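Local coordinates for Glyoxalase/bleomycin resistance protein/dioxygenase (Vibrio splendidus, PDB 2RK9) that is of unknown function but belongs to the glyoxalase, bleomycin resistance protein and dioxygenase superfamily, many of whose members bind a metal ion, at residues 99-104 against 117-122. The protein carries 1 engineered substitution. Residues are numbered along the deposited sequence; the frame is centred on the assembly and turned at random.
Sequences IYLALE and QKQFMV. Engineered in segment 117-122: Met121 (natural residue Ile).
In this beta hairpin strand 99-108, outermost in the chain's sheet, runs antiparallel to strand 115-123, and a classic beta bulge interrupts the pairing. Tyr100 and Leu101 both face Met121, an engineered residue present as selenomethionine, and its carbonyl oxygen accepts two hydrogen bonds. Tyr100 N lies 2.8 Å from Met121 O and Leu101 N approaches the same oxygen, each from above the carbonyl plane. The return bond is more regular: Met121 N reaches a lone pair of Leu101 O at 3.0 Å. A second one-residue slip follows before Glu104 and Gln119 are hydrogen-bonded reciprocally; Gln119 N meets Glu104 O at 2.9 Å, nearly along the C=O axis.

The bulge turns Tyr100 to the same side as Met121, and the two side chains run alongside. With its chain bent at chi3 (72°), Met121 lays SE and CE beside CD2 and CE2 of the ring, an oblique Met-aromatic contact with Met121 CE 3.6 Å from Tyr100 CE2. Leu101 CB packs on Met121 CB at 3.7 Å. Farther along this face Glu104 and Gln119 also lie side by side, carboxylate and amide planes 84° apart, but Glu104 OE2 and Gln119 NE2 stay 3.8 Å apart, without a hydrogen bond. Gln119 OE1 accepts a rather long hydrogen bond (3.3 Å) from Gln117 NE2, which would help to orient the amide.

On the other face Phe120 CB touches Leu101 O at 3.3 Å, the oxygen lying off the ring edge. Leu103 CD1 is oblique to the ring, nearest Phe120 CD2, and Tyr88 of helix 84-94 meets it edge-to-face. Lys118 extends to a salt bridge with Glu85 of that helix. Helix packing on one face and a bulged edge strand befit a hairpin in the beta-alpha-beta-beta-beta module of the vicinal oxygen chelate fold.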
loop_
_atom_site.group_PDB
_atom_site.type_symbol
_atom_site.label_atom_id
_atom_site.label_comp_id
_atom_site.label_asym_id
_atom_site.label_seq_id
_atom_site.Cartn_x
_atom_site.Cartn_y
_atom_site.Cartn_z
ATOM N N ILE B 99 -8.475 -12.605 11.931
ATOM C CA ILE B 99 -9.327 -12.578 10.756
ATOM C C ILE B 99 -10.381 -11.487 10.898
ATOM O O ILE B 99 -11.132 -11.457 11.869
ATOM C CB ILE B 99 -9.988 -13.950 10.525
ATOM C CG1 ILE B 99 -8.895 -14.995 10.284
ATOM C CG2 ILE B 99 -10.920 -13.885 9.321
ATOM C CD1 ILE B 99 -9.400 -16.411 10.122
ATOM N N TYR B 100 -10.407 -10.593 9.913
ATOM C CA TYR B 100 -11.308 -9.449 9.874
ATOM C C TYR B 100 -12.525 -9.751 9.006
ATOM O O TYR B 100 -13.635 -9.299 9.281
ATOM C CB TYR B 100 -10.531 -8.257 9.316
ATOM C CG TYR B 100 -11.301 -6.971 9.190
ATOM C CD1 TYR B 100 -11.354 -6.056 10.240
ATOM C CD2 TYR B 100 -11.931 -6.640 7.991
ATOM C CE1 TYR B 100 -12.016 -4.829 10.090
ATOM C CE2 TYR B 100 -12.590 -5.427 7.832
ATOM C CZ TYR B 100 -12.628 -4.524 8.884
ATOM O OH TYR B 100 -13.273 -3.320 8.706
ATOM N N LEU B 101 -12.295 -10.499 7.935
ATOM C CA LEU B 101 -13.364 -10.901 7.026
ATOM C C LEU B 101 -13.053 -12.344 6.640
ATOM O O LEU B 101 -11.948 -12.636 6.186
ATOM C CB LEU B 101 -13.377 -10.023 5.772
ATOM C CG LEU B 101 -14.489 -10.354 4.769
ATOM C CD1 LEU B 101 -15.803 -9.829 5.266
ATOM C CD2 LEU B 101 -14.178 -9.721 3.429
ATOM N N ALA B 102 -14.017 -13.242 6.835
ATOM C CA ALA B 102 -13.821 -14.654 6.521
ATOM C C ALA B 102 -13.752 -14.904 5.019
ATOM O O ALA B 102 -14.292 -14.131 4.220
ATOM C CB ALA B 102 -14.937 -15.486 7.129
ATOM N N LEU B 103 -13.083 -15.992 4.648
ATOM C CA LEU B 103 -12.922 -16.364 3.245
ATOM C C LEU B 103 -14.266 -16.417 2.539
ATOM O O LEU B 103 -15.235 -16.992 3.045
ATOM C CB LEU B 103 -12.237 -17.724 3.128
ATOM C CG LEU B 103 -11.809 -18.146 1.724
ATOM C CD1 LEU B 103 -10.720 -17.213 1.221
ATOM C CD2 LEU B 103 -11.301 -19.583 1.771
ATOM N N GLU B 104 -14.301 -15.834 1.349
ATOM C CA GLU B 104 -15.518 -15.777 0.565
ATOM C C GLU B 104 -15.190 -15.711 -0.921
ATOM O O GLU B 104 -14.134 -15.225 -1.315
ATOM C CB GLU B 104 -16.304 -14.523 0.945
ATOM C CG GLU B 104 -15.537 -13.243 0.623
ATOM C CD GLU B 104 -16.374 -11.986 0.748
ATOM O OE1 GLU B 104 -17.588 -12.047 0.472
ATOM O OE2 GLU B 104 -15.811 -10.925 1.100
ATOM N N GLN B 117 -13.629 -14.015 -7.528
ATOM C CA GLN B 117 -12.397 -13.722 -6.817
ATOM C C GLN B 117 -12.579 -14.085 -5.348
ATOM O O GLN B 117 -13.498 -13.596 -4.685
ATOM C CB GLN B 117 -12.045 -12.239 -6.951
ATOM C CG GLN B 117 -10.801 -11.836 -6.182
ATOM C CD GLN B 117 -10.470 -10.368 -6.339
ATOM O OE1 GLN B 117 -9.872 -9.956 -7.333
ATOM N NE2 GLN B 117 -10.863 -9.566 -5.356
ATOM N N LYS B 118 -11.727 -14.971 -4.849
ATOM C CA LYS B 118 -11.804 -15.364 -3.452
ATOM C C LYS B 118 -10.986 -14.356 -2.661
ATOM O O LYS B 118 -9.952 -13.891 -3.136
ATOM C CB LYS B 118 -11.220 -16.759 -3.245
ATOM C CG LYS B 118 -12.060 -17.892 -3.802
ATOM C CD LYS B 118 -11.404 -19.230 -3.500
ATOM C CE LYS B 118 -12.260 -20.375 -3.981
ATOM N NZ LYS B 118 -11.668 -21.687 -3.606
ATOM N N GLN B 119 -11.455 -14.005 -1.468
ATOM C CA GLN B 119 -10.732 -13.063 -0.624
ATOM C C GLN B 119 -11.106 -13.188 0.832
ATOM O O GLN B 119 -12.178 -13.684 1.178
ATOM C CB GLN B 119 -11.001 -11.611 -1.042
ATOM C CG GLN B 119 -12.438 -11.135 -0.813
ATOM C CD GLN B 119 -12.694 -9.720 -1.351
ATOM O OE1 GLN B 119 -12.579 -9.463 -2.552
ATOM N NE2 GLN B 119 -13.036 -8.801 -0.457
ATOM N N PHE B 120 -10.194 -12.728 1.677
ATOM C CA PHE B 120 -10.417 -12.680 3.108
ATOM C C PHE B 120 -9.562 -11.526 3.604
ATOM O O PHE B 120 -8.639 -11.095 2.917
ATOM C CB PHE B 120 -10.067 -14.011 3.798
ATOM C CG PHE B 120 -8.602 -14.251 4.019
ATOM C CD1 PHE B 120 -7.986 -13.837 5.197
ATOM C CD2 PHE B 120 -7.854 -14.966 3.090
ATOM C CE1 PHE B 120 -6.645 -14.135 5.449
ATOM C CE2 PHE B 120 -6.517 -15.269 3.328
ATOM C CZ PHE B 120 -5.912 -14.854 4.512
HETATM N N MSE B 121 -9.902 -10.988 4.765
HETATM C CA MSE B 121 -9.129 -9.880 5.299
HETATM C C MSE B 121 -8.543 -10.219 6.646
HETATM O O MSE B 121 -9.159 -10.917 7.448
HETATM C CB MSE B 121 -9.992 -8.628 5.438
HETATM C CG MSE B 121 -10.370 -7.979 4.119
HETATM SE SE MSE B 121 -11.509 -6.457 4.376
HETATM C CE MSE B 121 -10.201 -5.247 5.118
ATOM N N VAL B 122 -7.344 -9.713 6.893
ATOM C CA VAL B 122 -6.679 -9.956 8.160
ATOM C C VAL B 122 -6.056 -8.673 8.666
ATOM O O VAL B 122 -5.670 -7.811 7.887
ATOM C CB VAL B 122 -5.572 -11.033 8.028
ATOM C CG1 VAL B 122 -4.440 -10.528 7.160
ATOM C CG2 VAL B 122 -5.056 -11.422 9.399
#